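Local coordinates for ABC transporter, substrate binding protein (Aeropyrum pernix, PDB 3EAF) that probably captures a small solute outside the cell and delivers it to the membrane components of an ABC importer, at residues 66-71 / 98-103; 105-110 / 230-235; 120-125 / 350-355. One frame throughout, in Å; residues are numbered along the deposited sequence.

Contact 1 (66-71 / 98-103)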
loop_
_atom_site.group_PDB
_atom_site.type_symbol
_atom_site.label_atom_id
_atom_site.label_comp_id
_atom_site.label_asym_id
_atom_site.label_seq_id
_atom_site.Cartn_x
_atom_site.Cartn_y
_atom_site.Cartn_z
ATOM N N GLU A 66 9.216 -15.455 13.038
ATOM C CA GLU A 66 9.714 -16.809 12.770
ATOM C C GLU A 66 10.171 -16.989 11.311
ATOM O O GLU A 66 11.255 -17.530 11.052
ATOM C CB GLU A 66 8.659 -17.849 13.155
ATOM C CG GLU A 66 8.571 -18.074 14.669
ATOM C CD GLU A 66 7.248 -18.666 15.127
ATOM O OE1 GLU A 66 6.336 -18.862 14.294
ATOM O OE2 GLU A 66 7.122 -18.932 16.341
ATOM N N TYR A 67 9.351 -16.528 10.368
ATOM C CA TYR A 67 9.707 -16.596 8.950
ATOM C C TYR A 67 10.855 -15.662 8.576
ATOM O O TYR A 67 11.624 -15.965 7.660
ATOM C CB TYR A 67 8.493 -16.344 8.058
ATOM C CG TYR A 67 7.468 -17.458 8.068
ATOM C CD1 TYR A 67 7.852 -18.794 8.195
ATOM C CD2 TYR A 67 6.108 -17.180 7.928
ATOM C CE1 TYR A 67 6.906 -19.821 8.197
ATOM C CE2 TYR A 67 5.163 -18.198 7.915
ATOM C CZ TYR A 67 5.569 -19.514 8.059
ATOM O OH TYR A 67 4.636 -20.528 8.050
ATOM N N TYR A 68 10.975 -14.539 9.282
ATOM C CA TYR A 68 12.113 -13.637 9.090
ATOM C C TYR A 68 13.431 -14.327 9.438
ATOM O O TYR A 68 14.395 -14.261 8.674
ATOM C CB TYR A 68 11.989 -12.352 9.918
ATOM C CG TYR A 68 13.230 -11.491 9.774
ATOM C CD1 TYR A 68 13.444 -10.746 8.610
ATOM C CD2 TYR A 68 14.215 -11.460 10.770
ATOM C CE1 TYR A 68 14.592 -9.976 8.448
ATOM C CE2 TYR A 68 15.379 -10.683 10.611
ATOM C CZ TYR A 68 15.554 -9.948 9.449
ATOM O OH TYR A 68 16.678 -9.171 9.268
ATOM N N ARG A 69 13.462 -14.977 10.602
ATOM C CA ARG A 69 14.637 -15.726 11.026
ATOM C C ARG A 69 14.961 -16.853 10.034
ATOM O O ARG A 69 16.117 -17.050 9.699
ATOM C CB ARG A 69 14.495 -16.231 12.469
ATOM C CG ARG A 69 14.522 -15.097 13.513
ATOM C CD ARG A 69 14.624 -15.602 14.959
ATOM N NE ARG A 69 13.491 -16.450 15.343
ATOM C CZ ARG A 69 12.357 -16.005 15.883
ATOM N NH1 ARG A 69 12.173 -14.705 16.114
ATOM N NH2 ARG A 69 11.396 -16.865 16.193
ATOM N N GLU A 70 13.931 -17.541 9.537
ATOM C CA GLU A 70 14.087 -18.551 8.486
ATOM C C GLU A 70 14.676 -17.968 7.195
ATOM O O GLU A 70 15.627 -18.522 6.641
ATOM C CB GLU A 70 12.753 -19.252 8.182
ATOM C CG GLU A 70 12.860 -20.315 7.080
ATOM C CD GLU A 70 11.560 -21.068 6.807
ATOM O OE1 GLU A 70 10.465 -20.476 6.921
ATOM O OE2 GLU A 70 11.636 -22.262 6.448
ATOM N N PHE A 71 14.103 -16.864 6.714
ATOM C CA PHE A 71 14.632 -16.174 5.532
ATOM C C PHE A 71 16.125 -15.868 5.699
ATOM O O PHE A 71 16.922 -16.157 4.807
ATOM C CB PHE A 71 13.879 -14.859 5.257
ATOM C CG PHE A 71 12.483 -15.031 4.707
ATOM C CD1 PHE A 71 12.113 -16.171 4.001
ATOM C CD2 PHE A 71 11.545 -14.010 4.863
ATOM C CE1 PHE A 71 10.819 -16.300 3.485
ATOM C CE2 PHE A 71 10.253 -14.129 4.357
ATOM C CZ PHE A 71 9.887 -15.278 3.665
ATOM N N ASP A 98 20.929 -6.576 9.891
ATOM C CA ASP A 98 21.173 -7.711 9.003
ATOM C C ASP A 98 21.430 -7.339 7.541
ATOM O O ASP A 98 21.799 -8.202 6.736
ATOM C CB ASP A 98 20.015 -8.698 9.092
ATOM C CG ASP A 98 19.870 -9.295 10.472
ATOM O OD1 ASP A 98 20.895 -9.385 11.188
ATOM O OD2 ASP A 98 18.736 -9.673 10.838
ATOM N N LYS A 99 21.224 -6.067 7.209
ATOM C CA LYS A 99 21.452 -5.537 5.858
ATOM C C LYS A 99 20.595 -6.214 4.791
ATOM O O LYS A 99 21.094 -6.598 3.727
ATOM C CB LYS A 99 22.940 -5.597 5.477
ATOM C CG LYS A 99 23.862 -4.855 6.427
ATOM C CD LYS A 99 25.159 -4.486 5.712
ATOM C CE LYS A 99 26.364 -4.510 6.643
ATOM N NZ LYS A 99 26.252 -3.520 7.741
ATOM N N ILE A 100 19.306 -6.359 5.087
ATOM C CA ILE A 100 18.344 -6.970 4.166
ATOM C C ILE A 100 17.391 -5.890 3.649
ATOM O O ILE A 100 16.687 -5.245 4.442
ATOM C CB ILE A 100 17.546 -8.116 4.862
ATOM C CG1 ILE A 100 18.496 -9.247 5.293
ATOM C CG2 ILE A 100 16.419 -8.647 3.954
ATOM C CD1 ILE A 100 17.829 -10.394 6.072
ATOM N N THR A 101 17.393 -5.669 2.332
ATOM C CA THR A 101 16.486 -4.693 1.704
ATOM C C THR A 101 15.036 -5.169 1.857
ATOM O O THR A 101 14.699 -6.298 1.488
ATOM C CB THR A 101 16.835 -4.447 0.211
ATOM O OG1 THR A 101 18.031 -3.666 0.120
ATOM C CG2 THR A 101 15.712 -3.693 -0.506
ATOM N N TYR A 102 14.188 -4.303 2.407
ATOM C CA TYR A 102 12.831 -4.699 2.777
ATOM C C TYR A 102 11.821 -3.803 2.076
ATOM O O TYR A 102 11.731 -2.606 2.371
ATOM C CB TYR A 102 12.662 -4.611 4.301
ATOM C CG TYR A 102 11.651 -5.578 4.882
ATOM C CD1 TYR A 102 12.070 -6.744 5.513
ATOM C CD2 TYR A 102 10.285 -5.324 4.808
ATOM C CE1 TYR A 102 11.158 -7.641 6.049
ATOM C CE2 TYR A 102 9.355 -6.224 5.345
ATOM C CZ TYR A 102 9.808 -7.376 5.965
ATOM O OH TYR A 102 8.915 -8.273 6.499
ATOM N N ILE A 103 11.080 -4.387 1.136
ATOM C CA ILE A 103 10.073 -3.666 0.370
ATOM C C ILE A 103 8.693 -4.178 0.759
ATOM O O ILE A 103 8.354 -5.347 0.519
ATOM C CB ILE A 103 10.289 -3.798 -1.160
ATOM C CG1 ILE A 103 11.704 -3.334 -1.541
ATOM C CG2 ILE A 103 9.216 -2.993 -1.916
ATOM C CD1 ILE A 103 12.157 -3.707 -2.958
#
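Tyr68 reaches out from helix 61-74 and lays the hydroxyl end of its ring against Asp98 and Ile100. The phenol OH donates a hydrogen bond to Asp98 OD2 at 2.6 Å, a short bond that meets the carboxylate on the anti lone pair, away from the other oxygen. Ring and carboxylate lie almost in one plane, 18° apart, and OD2 approaches the ring at its edge. With CG anti to the backbone N (chi1 176°), the ring swings out from the helix until its hydroxyl comes level with the carboxylate. Ile100 arrives from the opposite direction: its CD1, at the end of an extended chain, lies 3.6 Å from Tyr68 OH and 4.0 Å from Tyr68 CE1, so a methyl packs beside the hydroxyl, next to its hydrogen bond. The setting is the Rossmann-like first lobe of a periplasmic binding protein. Here helix 85-98 ends in a Schellman motif at Lys99, whose positive phi (60°) turns the chain into parallel strand 101-104 and completes a beta-alpha-beta crossover from strand 79-82. Tyr68 thus ties the neighbouring helix 61-74 to this turn, its ring also resting on Ile80 and Val95. Asp98 OD2 accepts further from Gln94 NE2 and makes a salt bridge with Arg72 NH1, and the arginine would probably favour the charged carboxylate. A phenylalanine here would probably leave Asp98 OD2 without its phenolic donor, so that helix 61-74 would lose this link through Tyr68 to the turn after helix 85-98.

Contact 2 (105-110 / 230-235)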
loop_
_atom_site.group_PDB
_atom_site.type_symbol
_atom_site.label_atom_id
_atom_site.label_comp_id
_atom_site.label_asym_id
_atom_site.label_seq_id
_atom_site.Cartn_x
_atom_site.Cartn_y
_atom_site.Cartn_z
ATOM N N ALA A 105 4.347 -3.990 1.538
ATOM C CA ALA A 105 2.990 -3.539 1.308
ATOM C C ALA A 105 2.584 -2.466 2.320
ATOM O O ALA A 105 1.781 -1.593 2.003
ATOM C CB ALA A 105 2.046 -4.697 1.373
ATOM N N SER A 106 3.129 -2.530 3.531
ATOM C CA SER A 106 2.940 -1.446 4.496
ATOM C C SER A 106 3.585 -0.176 3.967
ATOM O O SER A 106 4.754 -0.187 3.579
ATOM C CB SER A 106 3.568 -1.779 5.845
ATOM O OG SER A 106 3.553 -0.622 6.674
ATOM N N TYR A 107 2.813 0.909 3.940
ATOM C CA TYR A 107 3.352 2.214 3.571
ATOM C C TYR A 107 3.454 3.147 4.791
ATOM O O TYR A 107 3.271 4.357 4.669
ATOM C CB TYR A 107 2.535 2.849 2.438
ATOM C CG TYR A 107 2.219 1.915 1.278
ATOM C CD1 TYR A 107 3.228 1.191 0.631
ATOM C CD2 TYR A 107 0.912 1.772 0.824
ATOM C CE1 TYR A 107 2.929 0.335 -0.441
ATOM C CE2 TYR A 107 0.600 0.934 -0.236
ATOM C CZ TYR A 107 1.606 0.220 -0.862
ATOM O OH TYR A 107 1.276 -0.611 -1.902
ATOM N N SER A 108 3.764 2.585 5.959
ATOM C CA SER A 108 3.908 3.374 7.194
ATOM C C SER A 108 4.990 4.449 7.127
ATOM O O SER A 108 6.129 4.170 6.735
ATOM C CB SER A 108 4.209 2.464 8.396
ATOM O OG SER A 108 4.559 3.242 9.537
ATOM N N ALA A 109 4.640 5.658 7.571
ATOM C CA ALA A 109 5.584 6.773 7.622
ATOM C C ALA A 109 6.751 6.513 8.572
ATOM O O ALA A 109 7.846 7.053 8.384
ATOM C CB ALA A 109 4.862 8.072 7.994
ATOM N N LYS A 110 6.516 5.676 9.583
ATOM C CA LYS A 110 7.553 5.293 10.543
ATOM C C LYS A 110 8.748 4.555 9.904
ATOM O O LYS A 110 9.845 4.549 10.466
ATOM C CB LYS A 110 6.942 4.484 11.700
ATOM C CG LYS A 110 5.902 5.280 12.495
ATOM C CD LYS A 110 5.436 4.565 13.751
ATOM C CE LYS A 110 4.578 5.498 14.615
ATOM N NZ LYS A 110 3.986 4.776 15.787
ATOM N N THR A 230 -11.499 6.104 1.812
ATOM C CA THR A 230 -10.706 5.013 2.384
ATOM C C THR A 230 -9.252 5.106 1.985
ATOM O O THR A 230 -8.908 5.614 0.911
ATOM C CB THR A 230 -11.212 3.594 1.986
ATOM O OG1 THR A 230 -10.753 3.260 0.668
ATOM C CG2 THR A 230 -12.733 3.488 2.061
ATOM N N ASN A 231 -8.401 4.580 2.855
ATOM C CA ASN A 231 -7.025 4.310 2.506
ATOM C C ASN A 231 -6.953 3.327 1.340
ATOM O O ASN A 231 -7.958 2.699 0.996
ATOM C CB ASN A 231 -6.270 3.777 3.716
ATOM C CG ASN A 231 -6.648 2.359 4.063
ATOM O OD1 ASN A 231 -5.880 1.449 3.807
ATOM N ND2 ASN A 231 -7.831 2.165 4.665
ATOM N N VAL A 232 -5.766 3.208 0.751
ATOM C CA VAL A 232 -5.531 2.372 -0.440
ATOM C C VAL A 232 -6.014 0.909 -0.322
ATOM O O VAL A 232 -6.530 0.346 -1.292
ATOM C CB VAL A 232 -4.037 2.454 -0.925
ATOM C CG1 VAL A 232 -3.056 2.026 0.182
ATOM C CG2 VAL A 232 -3.823 1.638 -2.211
ATOM N N TRP A 233 -5.856 0.310 0.862
ATOM C CA TRP A 233 -6.243 -1.091 1.078
ATOM C C TRP A 233 -7.739 -1.274 1.361
ATOM O O TRP A 233 -8.195 -2.400 1.562
ATOM C CB TRP A 233 -5.400 -1.735 2.193
ATOM C CG TRP A 233 -3.913 -1.708 1.941
ATOM C CD1 TRP A 233 -2.994 -0.911 2.559
ATOM C CD2 TRP A 233 -3.176 -2.503 0.997
ATOM N NE1 TRP A 233 -1.734 -1.161 2.071
ATOM C CE2 TRP A 233 -1.816 -2.136 1.111
ATOM C CE3 TRP A 233 -3.529 -3.504 0.080
ATOM C CZ2 TRP A 233 -0.812 -2.721 0.332
ATOM C CZ3 TRP A 233 -2.527 -4.089 -0.690
ATOM C CH2 TRP A 233 -1.186 -3.695 -0.557
ATOM N N GLY A 234 -8.501 -0.178 1.359
ATOM C CA GLY A 234 -9.920 -0.212 1.751
ATOM C C GLY A 234 -10.910 -0.116 0.606
ATOM O O GLY A 234 -12.127 -0.156 0.819
ATOM N N PHE A 235 -10.377 -0.010 -0.614
ATOM C CA PHE A 235 -11.164 0.301 -1.803
ATOM C C PHE A 235 -10.462 -0.265 -3.030
ATOM O O PHE A 235 -9.250 -0.079 -3.192
ATOM C CB PHE A 235 -11.287 1.817 -1.944
ATOM C CG PHE A 235 -12.301 2.276 -2.975
ATOM C CD1 PHE A 235 -13.604 2.574 -2.594
ATOM C CD2 PHE A 235 -11.932 2.457 -4.315
ATOM C CE1 PHE A 235 -14.539 3.023 -3.532
ATOM C CE2 PHE A 235 -12.860 2.900 -5.261
ATOM C CZ PHE A 235 -14.167 3.185 -4.861
#
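Tyr107 and Trp233 set their rings nearly parallel, the planes of the tyrosine ring and the five-membered indole ring 16° apart, but displaced so far that they hardly overlap, with centroids 5.6 Å apart. Beside them run apolar contacts. Ala105 CB touches Trp233 CZ2 at 3.6 Å, and Val232 CG1 meets the edge of the Tyr107 ring, in its plane, 3.8 Å from Tyr107 CE2. The carbonyl oxygen Ala105 O serves both rings, standing 3.2 Å above the centre of the Tyr107 ring and lying at the indole edge, 3.3 Å from Trp233 CZ2. The two loops follow strands 101-104 and 227-230, one from each sheet, consistent with a place in the interlobe cleft, where binding proteins of this fold hold their ligands; a glycerol, probably from crystallisation, lies about 4 Å from the Trp233 side chain. Polar bonds brace each loop internally and to its surroundings. Ser106 and Ser108 each close an ST turn, and Asn231 OD1 closes an Asx turn by accepting from Trp233 N at 3.2 Å, with the donor well above the amide plane. Tyr107 OH is hydrogen-bonded to Gln292 NE2, and the Trp233 indole meets Trp83 edge-to-face.

Contact 3 (120-125 / 350-355)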
loop_
_atom_site.group_PDB
_atom_site.type_symbol
_atom_site.label_atom_id
_atom_site.label_comp_id
_atom_site.label_asym_id
_atom_site.label_seq_id
_atom_site.Cartn_x
_atom_site.Cartn_y
_atom_site.Cartn_z
ATOM N N PRO A 120 7.174 1.683 -2.942
ATOM C CA PRO A 120 7.000 2.545 -4.116
ATOM C C PRO A 120 5.727 3.406 -4.077
ATOM O O PRO A 120 4.985 3.472 -5.065
ATOM C CB PRO A 120 6.929 1.531 -5.259
ATOM C CG PRO A 120 6.232 0.368 -4.651
ATOM C CD PRO A 120 6.672 0.317 -3.197
ATOM N N ALA A 121 5.484 4.057 -2.943
ATOM C CA ALA A 121 4.286 4.869 -2.752
ATOM C C ALA A 121 4.571 5.925 -1.679
ATOM O O ALA A 121 5.534 5.787 -0.923
ATOM C CB ALA A 121 3.093 3.983 -2.341
ATOM N N PRO A 122 3.739 6.982 -1.608
ATOM C CA PRO A 122 3.869 7.865 -0.446
ATOM C C PRO A 122 3.502 7.096 0.819
ATOM O O PRO A 122 2.792 6.102 0.746
ATOM C CB PRO A 122 2.831 8.966 -0.708
ATOM C CG PRO A 122 2.476 8.857 -2.170
ATOM C CD PRO A 122 2.652 7.404 -2.508
ATOM N N ASP A 123 3.972 7.558 1.970
ATOM C CA ASP A 123 3.576 6.947 3.228
ATOM C C ASP A 123 2.071 7.126 3.431
ATOM O O ASP A 123 1.462 7.996 2.807
ATOM C CB ASP A 123 4.323 7.606 4.374
ATOM C CG ASP A 123 3.962 9.060 4.511
ATOM O OD1 ASP A 123 3.118 9.380 5.369
ATOM O OD2 ASP A 123 4.487 9.866 3.725
ATOM N N TYR A 124 1.490 6.318 4.318
ATOM C CA TYR A 124 0.056 6.353 4.633
ATOM C C TYR A 124 -0.502 7.725 5.020
ATOM O O TYR A 124 -1.656 8.038 4.729
ATOM C CB TYR A 124 -0.245 5.395 5.784
ATOM C CG TYR A 124 -0.347 3.929 5.422
ATOM C CD1 TYR A 124 0.187 2.961 6.266
ATOM C CD2 TYR A 124 -0.996 3.509 4.254
ATOM C CE1 TYR A 124 0.087 1.604 5.967
ATOM C CE2 TYR A 124 -1.100 2.143 3.941
ATOM C CZ TYR A 124 -0.552 1.203 4.805
ATOM O OH TYR A 124 -0.637 -0.141 4.519
ATOM N N SER A 125 0.306 8.522 5.709
ATOM C CA SER A 125 -0.141 9.824 6.209
ATOM C C SER A 125 -0.262 10.848 5.073
ATOM O O SER A 125 -1.297 11.506 4.936
ATOM C CB SER A 125 0.792 10.314 7.322
ATOM O OG SER A 125 0.957 9.319 8.322
ATOM N N ARG A 350 4.761 12.045 -3.419
ATOM C CA ARG A 350 3.674 12.495 -2.537
ATOM C C ARG A 350 2.263 12.329 -3.106
ATOM O O ARG A 350 1.310 12.115 -2.350
ATOM C CB ARG A 350 3.875 13.956 -2.113
ATOM C CG ARG A 350 5.084 14.198 -1.228
ATOM C CD ARG A 350 5.196 15.655 -0.788
ATOM N NE ARG A 350 4.340 15.987 0.358
ATOM C CZ ARG A 350 3.313 16.842 0.322
ATOM N NH1 ARG A 350 2.980 17.460 -0.811
ATOM N NH2 ARG A 350 2.614 17.086 1.428
ATOM N N LYS A 351 2.114 12.441 -4.421
ATOM C CA LYS A 351 0.764 12.485 -4.987
ATOM C C LYS A 351 0.125 11.103 -5.152
ATOM O O LYS A 351 0.812 10.083 -5.149
ATOM C CB LYS A 351 0.717 13.298 -6.285
ATOM C CG LYS A 351 1.455 12.710 -7.464
ATOM C CD LYS A 351 1.361 13.665 -8.666
ATOM C CE LYS A 351 2.276 14.876 -8.503
ATOM N NZ LYS A 351 2.362 15.671 -9.778
ATOM N N VAL A 352 -1.202 11.095 -5.256
ATOM C CA VAL A 352 -1.983 9.869 -5.392
ATOM C C VAL A 352 -3.093 10.042 -6.414
ATOM O O VAL A 352 -3.457 11.170 -6.750
ATOM C CB VAL A 352 -2.625 9.430 -4.046
ATOM C CG1 VAL A 352 -1.556 9.014 -3.053
ATOM C CG2 VAL A 352 -3.538 10.527 -3.470
ATOM N N PHE A 353 -3.608 8.923 -6.917
ATOM C CA PHE A 353 -4.848 8.932 -7.687
ATOM C C PHE A 353 -6.021 8.853 -6.721
ATOM O O PHE A 353 -5.914 8.253 -5.656
ATOM C CB PHE A 353 -4.918 7.750 -8.659
ATOM C CG PHE A 353 -3.818 7.730 -9.689
ATOM C CD1 PHE A 353 -3.843 8.605 -10.779
ATOM C CD2 PHE A 353 -2.773 6.814 -9.588
ATOM C CE1 PHE A 353 -2.830 8.569 -11.754
ATOM C CE2 PHE A 353 -1.754 6.771 -10.551
ATOM C CZ PHE A 353 -1.782 7.659 -11.632
ATOM N N ILE A 354 -7.138 9.465 -7.095
ATOM C CA ILE A 354 -8.380 9.315 -6.355
ATOM C C ILE A 354 -9.396 8.669 -7.277
ATOM O O ILE A 354 -9.539 9.071 -8.437
ATOM C CB ILE A 354 -8.917 10.680 -5.824
ATOM C CG1 ILE A 354 -7.922 11.328 -4.837
ATOM C CG2 ILE A 354 -10.324 10.515 -5.217
ATOM C CD1 ILE A 354 -7.746 10.607 -3.503
ATOM N N ILE A 355 -10.102 7.672 -6.754
ATOM C CA ILE A 355 -11.073 6.913 -7.529
ATOM C C ILE A 355 -12.434 7.052 -6.873
ATOM O O ILE A 355 -12.558 6.914 -5.650
ATOM C CB ILE A 355 -10.668 5.403 -7.646
ATOM C CG1 ILE A 355 -9.297 5.257 -8.322
ATOM C CG2 ILE A 355 -11.716 4.590 -8.401
ATOM C CD1 ILE A 355 -8.134 5.330 -7.339
#
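Pro122 presses its ring against the backbone of Arg350 and Lys351; the CA atoms of Pro122 and Arg350 are 5.1 Å apart. From the proline CB the nearest partner is Arg350 O at 3.9 Å. One carbon on, CG carries most of the contact, lying 3.5 Å from Arg350 O and 3.6 Å from Lys351 O, so two successive carbonyl oxygens face the same methylene from one side. Pro122 CG also meets Val352 CG1 at 4.1 Å, an apolar touch that comes about because chi1 of Val352 (-67°) sets CG1 anti to the carbonyl carbon and turns it to the proline. CD, closing the ring back to the nitrogen, remains 4.2 Å from Lys351 O. The contact is thus one of hydrocarbon against backbone carbonyls, and the side chains of Arg350 and Lys351 start out away from the proline. Arg350 instead makes a salt bridge through NH1 with Glu370 and gives hydrogen bonds to Ala371 O and Pro372 O. Just beyond the proline, Asp123 takes the N-cap of helix 124-139: its OD1 accepts weakly from Ser125 N, and its OD2 is hydrogen-bonded to Thr126 OG1. Residues 120-125 pass from the first-lobe strand 117-118 into the second lobe, consistent with one of the interlobe crossings of this fold. Pro122 and Val352 both pack on Gln127 of helix 124-139, while strand 352-357 runs antiparallel between strands 251-255 and 363-369 of the second sheet.

Contact 1 lies wholly within the first lobe, about 19 Å from the centre of the chain, yet buried between helices and sheet; contact 2 is central and fully buried, and contact 3 only partly so. Contacts 2 and 3 are close neighbours, their centres about 9 Å apart, joined by a probable hydrogen bond from Tyr124 N to Tyr107 O. The loop 105-110 follows directly on strand 101-104, which residues 98-103 enter in contact 1. The chemistry shifts with place: one short hydrogen bond to a carboxylate fastens helix to turn in contact 1, aromatic and apolar packing bridges the lobes in contact 2, and a proline against carbonyls fills contact 3.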